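Local atomic coordinates of CD38 molecule (PDB entry 3KOU), a protein that is an ectoenzyme of the CD38 family, with a ligand pocket beside a four-stranded parallel sheet flanked by helices. Residues V165-N170 with V195-W200; Q83-S88 with R101-L106. All coordinates share one frame; numbering follows the deposited sequence.

Interaction 1 of 2, residues V165-N170 with V195-W200. With NAG (2-acetamido-2-deoxy-beta-D-glucopyranose), chain C.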
loop_
_atom_site.group_PDB
_atom_site.type_symbol
_atom_site.label_atom_id
_atom_site.label_comp_id
_atom_site.label_asym_id
_atom_site.label_seq_id
_atom_site.Cartn_x
_atom_site.Cartn_y
_atom_site.Cartn_z
ATOM N N VAL A 165 11.637 10.310 2.135
ATOM C CA VAL A 165 10.916 9.131 1.654
ATOM C C VAL A 165 11.359 8.836 0.227
ATOM O O VAL A 165 11.819 9.736 -0.480
ATOM C CB VAL A 165 9.378 9.326 1.682
ATOM C CG1 VAL A 165 8.888 9.520 3.114
ATOM C CG2 VAL A 165 8.962 10.513 0.810
ATOM N N ARG A 166 11.237 7.579 -0.190
ATOM C CA ARG A 166 11.617 7.180 -1.553
ATOM C C ARG A 166 10.425 6.607 -2.308
ATOM O O ARG A 166 9.515 6.029 -1.686
ATOM C CB ARG A 166 12.770 6.156 -1.552
ATOM C CG ARG A 166 14.070 6.644 -0.935
ATOM C CD ARG A 166 14.287 6.016 0.425
ATOM N NE ARG A 166 15.377 6.648 1.165
ATOM C CZ ARG A 166 16.642 6.246 1.115
ATOM N NH1 ARG A 166 16.982 5.212 0.359
ATOM N NH2 ARG A 166 17.571 6.879 1.819
ATOM N N VAL A 167 10.399 6.795 -3.633
ATOM C CA VAL A 167 9.419 6.119 -4.489
ATOM C C VAL A 167 10.073 5.412 -5.688
ATOM O O VAL A 167 10.958 5.976 -6.350
ATOM C CB VAL A 167 8.268 7.047 -4.953
ATOM C CG1 VAL A 167 8.785 8.113 -5.893
ATOM C CG2 VAL A 167 7.184 6.225 -5.633
ATOM N N VAL A 168 9.681 4.158 -5.924
ATOM C CA VAL A 168 10.189 3.384 -7.066
ATOM C C VAL A 168 9.133 3.384 -8.170
ATOM O O VAL A 168 8.028 2.875 -7.980
ATOM C CB VAL A 168 10.531 1.935 -6.662
ATOM C CG1 VAL A 168 11.187 1.187 -7.840
ATOM C CG2 VAL A 168 11.452 1.939 -5.424
ATOM N N LEU A 169 9.472 3.979 -9.309
ATOM C CA LEU A 169 8.547 4.045 -10.431
ATOM C C LEU A 169 9.089 3.300 -11.627
ATOM O O LEU A 169 10.280 2.994 -11.706
ATOM C CB LEU A 169 8.255 5.499 -10.814
ATOM C CG LEU A 169 7.679 6.302 -9.631
ATOM C CD1 LEU A 169 7.619 7.808 -9.947
ATOM C CD2 LEU A 169 6.290 5.778 -9.239
ATOM N N ASN A 170 8.203 3.060 -12.578
ATOM C CA ASN A 170 8.490 2.205 -13.712
ATOM C C ASN A 170 8.854 2.990 -14.957
ATOM O O ASN A 170 7.971 3.492 -15.653
ATOM C CB ASN A 170 7.256 1.403 -14.018
ATOM C CG ASN A 170 7.559 0.221 -14.848
ATOM O OD1 ASN A 170 8.350 0.275 -15.793
ATOM N ND2 ASN A 170 6.953 -0.869 -14.494
ATOM N N VAL A 195 8.388 16.887 4.161
ATOM C CA VAL A 195 9.254 15.737 3.949
ATOM C C VAL A 195 9.977 15.931 2.613
ATOM O O VAL A 195 9.693 16.875 1.857
ATOM C CB VAL A 195 8.502 14.349 3.984
ATOM C CG1 VAL A 195 7.512 14.271 5.153
ATOM C CG2 VAL A 195 7.810 14.064 2.682
ATOM N N GLU A 196 10.937 15.071 2.325
ATOM C CA GLU A 196 11.610 15.158 1.033
ATOM C C GLU A 196 11.390 13.843 0.322
ATOM O O GLU A 196 11.513 12.778 0.932
ATOM C CB GLU A 196 13.104 15.435 1.207
ATOM C CG GLU A 196 13.417 16.629 2.112
ATOM C CD GLU A 196 14.903 16.982 2.144
ATOM O OE1 GLU A 196 15.674 16.393 1.363
ATOM O OE2 GLU A 196 15.295 17.844 2.957
ATOM N N LEU A 197 11.040 13.908 -0.955
ATOM C CA LEU A 197 10.775 12.694 -1.716
ATOM C C LEU A 197 11.817 12.464 -2.797
ATOM O O LEU A 197 12.141 13.369 -3.586
ATOM C CB LEU A 197 9.383 12.751 -2.332
ATOM C CG LEU A 197 9.043 11.582 -3.271
ATOM C CD1 LEU A 197 8.904 10.294 -2.485
ATOM C CD2 LEU A 197 7.767 11.854 -4.042
ATOM N N GLU A 198 12.357 11.253 -2.829
ATOM C CA GLU A 198 13.288 10.877 -3.879
ATOM C C GLU A 198 12.622 9.846 -4.764
ATOM O O GLU A 198 12.171 8.825 -4.268
ATOM C CB GLU A 198 14.554 10.272 -3.271
ATOM C CG GLU A 198 15.371 11.257 -2.470
ATOM C CD GLU A 198 16.608 10.602 -1.895
ATOM O OE1 GLU A 198 16.932 9.479 -2.336
ATOM O OE2 GLU A 198 17.245 11.206 -1.010
ATOM N N ALA A 199 12.558 10.114 -6.065
ATOM C CA ALA A 199 11.972 9.167 -7.020
ATOM C C ALA A 199 13.057 8.508 -7.854
ATOM O O ALA A 199 14.013 9.167 -8.249
ATOM C CB ALA A 199 10.962 9.879 -7.932
ATOM N N TRP A 200 12.898 7.206 -8.103
ATOM C CA TRP A 200 13.793 6.428 -8.953
ATOM C C TRP A 200 12.963 5.836 -10.093
ATOM O O TRP A 200 11.997 5.084 -9.860
ATOM C CB TRP A 200 14.468 5.310 -8.131
ATOM C CG TRP A 200 15.317 5.829 -7.015
ATOM C CD1 TRP A 200 14.911 6.112 -5.736
ATOM C CD2 TRP A 200 16.711 6.138 -7.071
ATOM N NE1 TRP A 200 15.968 6.591 -5.001
ATOM C CE2 TRP A 200 17.084 6.618 -5.797
ATOM C CE3 TRP A 200 17.678 6.084 -8.079
ATOM C CZ2 TRP A 200 18.381 7.019 -5.503
ATOM C CZ3 TRP A 200 18.966 6.487 -7.784
ATOM C CH2 TRP A 200 19.306 6.946 -6.505
HETATM C C1 NAG C . 7.246 -2.154 -15.606
HETATM C C2 NAG C . 7.972 -3.239 -14.796
HETATM C C3 NAG C . 7.823 -4.596 -15.507
HETATM C C4 NAG C . 6.391 -4.906 -15.962
HETATM C C5 NAG C . 5.805 -3.693 -16.679
HETATM C C6 NAG C . 4.326 -3.873 -17.067
HETATM C C7 NAG C . 9.900 -2.513 -13.454
HETATM C C8 NAG C . 11.317 -2.031 -13.483
HETATM N N2 NAG C . 9.396 -2.927 -14.633
HETATM O O3 NAG C . 8.339 -5.635 -14.699
HETATM O O4 NAG C . 6.389 -6.042 -16.843
HETATM O O5 NAG C . 5.905 -2.577 -15.809
HETATM O O6 NAG C . 3.563 -4.262 -15.942
HETATM O O7 NAG C . 9.265 -2.526 -12.396
#

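Interaction 2 of 2, residues Q83-S88 with R101-L106. With 2NF ([[(2R,3S,4R,5R)-5-(6-aminopurin-9-yl)-3,4-dihydroxyoxolan-2-yl]methoxy-hydroxyphosphoryl] [(2R,3S,4R,5R)-5-(3-carbamoylpyridin-1-ium-1yl)- 3-fluoro-,4- hydroxyoxolan-2-yl]methyl phosphate), chain E.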
loop_
_atom_site.group_PDB
_atom_site.type_symbol
_atom_site.label_atom_id
_atom_site.label_comp_id
_atom_site.label_asym_id
_atom_site.label_seq_id
_atom_site.Cartn_x
_atom_site.Cartn_y
_atom_site.Cartn_z
ATOM N N GLN A 83 12.889 5.826 6.518
ATOM C CA GLN A 83 12.884 4.424 6.082
ATOM C C GLN A 83 11.717 4.053 5.153
ATOM O O GLN A 83 11.582 2.908 4.741
ATOM C CB GLN A 83 12.949 3.473 7.285
ATOM C CG GLN A 83 14.300 3.554 8.019
ATOM C CD GLN A 83 14.301 2.863 9.372
ATOM O OE1 GLN A 83 13.663 1.826 9.560
ATOM N NE2 GLN A 83 15.040 3.431 10.321
ATOM N N GLN A 84 10.890 5.023 4.798
ATOM C CA GLN A 84 9.659 4.682 4.072
ATOM C C GLN A 84 9.813 4.652 2.541
ATOM O O GLN A 84 10.472 5.506 1.943
ATOM C CB GLN A 84 8.557 5.658 4.482
ATOM C CG GLN A 84 7.139 5.267 4.069
ATOM C CD GLN A 84 6.095 6.084 4.838
ATOM O OE1 GLN A 84 6.374 6.599 5.926
ATOM N NE2 GLN A 84 4.903 6.182 4.293
ATOM N N VAL A 85 9.177 3.674 1.913
ATOM C CA VAL A 85 9.249 3.473 0.469
ATOM C C VAL A 85 7.853 3.345 -0.124
ATOM O O VAL A 85 7.059 2.520 0.328
ATOM C CB VAL A 85 10.052 2.205 0.124
ATOM C CG1 VAL A 85 10.007 1.929 -1.391
ATOM C CG2 VAL A 85 11.484 2.354 0.639
ATOM N N PHE A 86 7.559 4.179 -1.120
ATOM C CA PHE A 86 6.356 4.071 -1.932
ATOM C C PHE A 86 6.712 3.361 -3.243
ATOM O O PHE A 86 7.883 3.303 -3.627
ATOM C CB PHE A 86 5.783 5.479 -2.246
ATOM C CG PHE A 86 5.318 6.228 -1.027
ATOM C CD1 PHE A 86 4.025 6.071 -0.543
ATOM C CD2 PHE A 86 6.182 7.071 -0.349
ATOM C CE1 PHE A 86 3.606 6.754 0.588
ATOM C CE2 PHE A 86 5.762 7.762 0.783
ATOM C CZ PHE A 86 4.483 7.610 1.243
ATOM N N TRP A 87 5.702 2.830 -3.930
ATOM C CA TRP A 87 5.886 2.180 -5.231
ATOM C C TRP A 87 4.611 2.292 -6.066
ATOM O O TRP A 87 3.522 2.470 -5.526
ATOM C CB TRP A 87 6.278 0.706 -5.071
ATOM C CG TRP A 87 5.263 -0.114 -4.333
ATOM C CD1 TRP A 87 5.223 -0.356 -2.987
ATOM C CD2 TRP A 87 4.151 -0.809 -4.896
ATOM N NE1 TRP A 87 4.146 -1.160 -2.678
ATOM C CE2 TRP A 87 3.474 -1.448 -3.834
ATOM C CE3 TRP A 87 3.659 -0.956 -6.200
ATOM C CZ2 TRP A 87 2.338 -2.215 -4.034
ATOM C CZ3 TRP A 87 2.533 -1.720 -6.389
ATOM C CH2 TRP A 87 1.887 -2.345 -5.314
ATOM N N SER A 88 4.751 2.217 -7.388
ATOM C CA SER A 88 3.592 2.203 -8.289
ATOM C C SER A 88 4.022 1.502 -9.583
ATOM O O SER A 88 4.963 1.954 -10.234
ATOM C CB SER A 88 3.134 3.652 -8.567
ATOM O OG SER A 88 1.802 3.697 -9.085
ATOM N N ARG A 101 17.712 -2.972 1.460
ATOM C CA ARG A 101 18.142 -1.793 2.213
ATOM C C ARG A 101 17.585 -1.750 3.646
ATOM O O ARG A 101 17.862 -0.822 4.399
ATOM C CB ARG A 101 17.742 -0.517 1.469
ATOM C CG ARG A 101 18.330 -0.367 0.079
ATOM C CD ARG A 101 19.778 0.092 0.138
ATOM N NE ARG A 101 20.025 1.219 -0.759
ATOM C CZ ARG A 101 19.858 2.493 -0.415
ATOM N NH1 ARG A 101 19.446 2.800 0.809
ATOM N NH2 ARG A 101 20.101 3.460 -1.291
ATOM N N ARG A 102 16.787 -2.749 4.000
ATOM C CA ARG A 102 16.112 -2.787 5.296
ATOM C C ARG A 102 15.207 -1.552 5.446
ATOM O O ARG A 102 15.224 -0.873 6.474
ATOM C CB ARG A 102 17.130 -2.870 6.444
ATOM C CG ARG A 102 18.184 -3.963 6.281
ATOM C CD ARG A 102 17.574 -5.358 6.298
ATOM N NE ARG A 102 17.393 -5.873 7.656
ATOM C CZ ARG A 102 18.223 -6.726 8.251
ATOM N NH1 ARG A 102 19.297 -7.166 7.610
ATOM N NH2 ARG A 102 17.979 -7.142 9.488
ATOM N N LEU A 103 14.447 -1.274 4.385
ATOM C CA LEU A 103 13.440 -0.212 4.356
ATOM C C LEU A 103 12.045 -0.831 4.443
ATOM O O LEU A 103 11.894 -2.062 4.438
ATOM C CB LEU A 103 13.568 0.597 3.052
ATOM C CG LEU A 103 14.955 1.222 2.822
ATOM C CD1 LEU A 103 15.078 1.851 1.436
ATOM C CD2 LEU A 103 15.308 2.230 3.895
ATOM N N MET A 104 11.019 0.013 4.499
ATOM C CA MET A 104 9.640 -0.481 4.580
ATOM C C MET A 104 8.657 0.126 3.579
ATOM O O MET A 104 8.453 1.338 3.566
ATOM C CB MET A 104 9.081 -0.252 5.988
ATOM C CG MET A 104 9.990 -0.815 7.088
ATOM S SD MET A 104 9.342 -0.502 8.743
ATOM C CE MET A 104 7.890 -1.510 8.618
ATOM N N THR A 105 8.027 -0.746 2.794
ATOM C CA THR A 105 6.841 -0.425 1.989
ATOM C C THR A 105 5.598 -0.594 2.851
ATOM O O THR A 105 5.684 -1.060 3.991
ATOM C CB THR A 105 6.719 -1.393 0.809
ATOM O OG1 THR A 105 6.524 -2.739 1.308
ATOM C CG2 THR A 105 7.987 -1.337 -0.035
ATOM N N LEU A 106 4.447 -0.224 2.306
ATOM C CA LEU A 106 3.179 -0.399 3.006
ATOM C C LEU A 106 3.025 -1.867 3.404
ATOM O O LEU A 106 2.544 -2.173 4.492
ATOM C CB LEU A 106 2.017 0.060 2.105
ATOM C CG LEU A 106 0.630 0.038 2.748
ATOM C CD1 LEU A 106 0.544 0.932 4.020
ATOM C CD2 LEU A 106 -0.442 0.412 1.725
HETATM C C1D 2NF E . 0.091 2.693 -1.492
HETATM C C2D 2NF E . 1.540 2.288 -1.300
HETATM F F2D 2NF E . 2.181 2.727 -0.251
HETATM C C3D 2NF E . 2.151 2.347 -2.680
HETATM O O3D 2NF E . 3.248 3.159 -2.690
HETATM O O4D 2NF E . -0.154 2.554 -2.869
HETATM C C4D 2NF E . 0.973 2.592 -3.632
HETATM C C5D 2NF E . 0.871 1.706 -4.838
HETATM O O5D 2NF E . -0.392 1.393 -5.401
HETATM P PN 2NF E . -0.607 1.888 -6.850
HETATM O O1N 2NF E . 0.105 3.131 -6.868
HETATM O O2N 2NF E . -1.971 1.901 -7.121
HETATM O O3 2NF E . 0.224 0.889 -7.698
HETATM P PA 2NF E . -0.276 -0.131 -8.777
HETATM O O1A 2NF E . -0.994 0.551 -9.726
HETATM O O2A 2NF E . -1.146 -0.996 -8.024
HETATM O O5B 2NF E . 0.872 -0.809 -9.305
HETATM O O HOH W 1 12.858 -0.160 7.817
HETATM O O HOH W 2 4.670 1.237 -0.154
#

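Interaction 1 of 2, residues V165-N170 with V195-W200
Val167 and Ala199 sit side by side on neighbouring parallel strands, their side chains on the same face, and the valine's CG1 branch fills the shallow place over the small alanine. CG1 lies 3.5 Å from Ala199 CB, a tight carbon contact that the bare methyl of alanine permits. A chi1 of 67° sets this branch between the backbone N and the carbonyl carbon, pointing across to the partner strand. The same CG1 lies 4.0 Å from Leu197 CD1, so the end of the leucine closes one flank of the valine, while Leu169 CD1 touches Ala199 CB more loosely. Branched aliphatic residues suit this buried, apolar face. On the face holding Arg166, Glu198 and Trp200, the arginine's methylene CG approaches the edge of the indole near its plane, 4.5 Å from Trp200 NE1. Arg166 NE and Glu198 OE1 stay 4.8 Å apart; the charged ends turn instead to Tyr97 and Arg233 respectively. Five backbone hydrogen bonds fix the register; Val167 uses both its N, toward Glu198 O, and its O, which accepts from Trp200 N at 2.9 Å. At the strand end, Asn170 ND2 carries the N-linked sugar. These are the central strands of the four-stranded sheet, joined by a beta-alpha-beta connection through helix 182-187; strand 85-88 flanks 165-170, strand 231-239 flanks 196-200, and helix 91-101 covers Val168.

Interaction 2 of 2, residues Q83-S88 with R101-L106
Met104 bonds through its backbone to both Gln83 and Val85, spanning Gln84 in a single bridge. Its N-H points almost straight at Gln83 O (3.0 Å, 172°), whereas Val85 N reaches Met104 O, also at 3.0 Å, from 40° out of the carbonyl plane. Thr105 CA-H contacts Val85 O; past this pair a water links Val85 O to Leu106 N, and at the other end another joins Gln83 side-chain OE1 to Arg102 O. On the ligand side, Trp87 N donates to 2NF O3D and Ser88 OG to 2NF O1N, each at 2.8 Å, and 2NF C3D lies over one face of the indole. Packing is led by Val85, whose beta-branching gives each neighbour a methyl: CG2 meets Leu103 CB at 3.6 Å, the side chains crossing at about a right angle, and CG1 leans on Thr105 CG2. That small threonine methyl fits between Val85 and Trp87 CD1, while Leu106 CB touches the ligand's fluorine. Positive phi at Arg102, in a Schellman motif, ends helix 91-101 and sends the chain back along the outer edge of strand 85-88; Tyr97 and Ala98 of that helix pack on this junction, strand 164-170 borders the other edge, and helix 145-160 backs Leu106.

Overall arrangement
Strand 85-88 joins the two contacts, whose centres lie about 9 Å apart. Interaction 2 occupies its outer edge, and interaction 1 begins at its inner one, where Phe86 N is 2.8 Å from Arg166 O and Phe86 O is 3.0 Å from Val168 N, both probable hydrogen bonds. The two branches of Val167 serve different neighbours: one packs within interaction 1, and CG2 lies 3.6 Å from Phe86 O. Farther along, Leu169 CD2 meets Ser88 CB. The ligand 2NF touches Phe86, Trp87, Ser88 and Leu106 of interaction 2, whereas interaction 1 stands behind them, the side chain of Val167 being about 6 Å from 2NF.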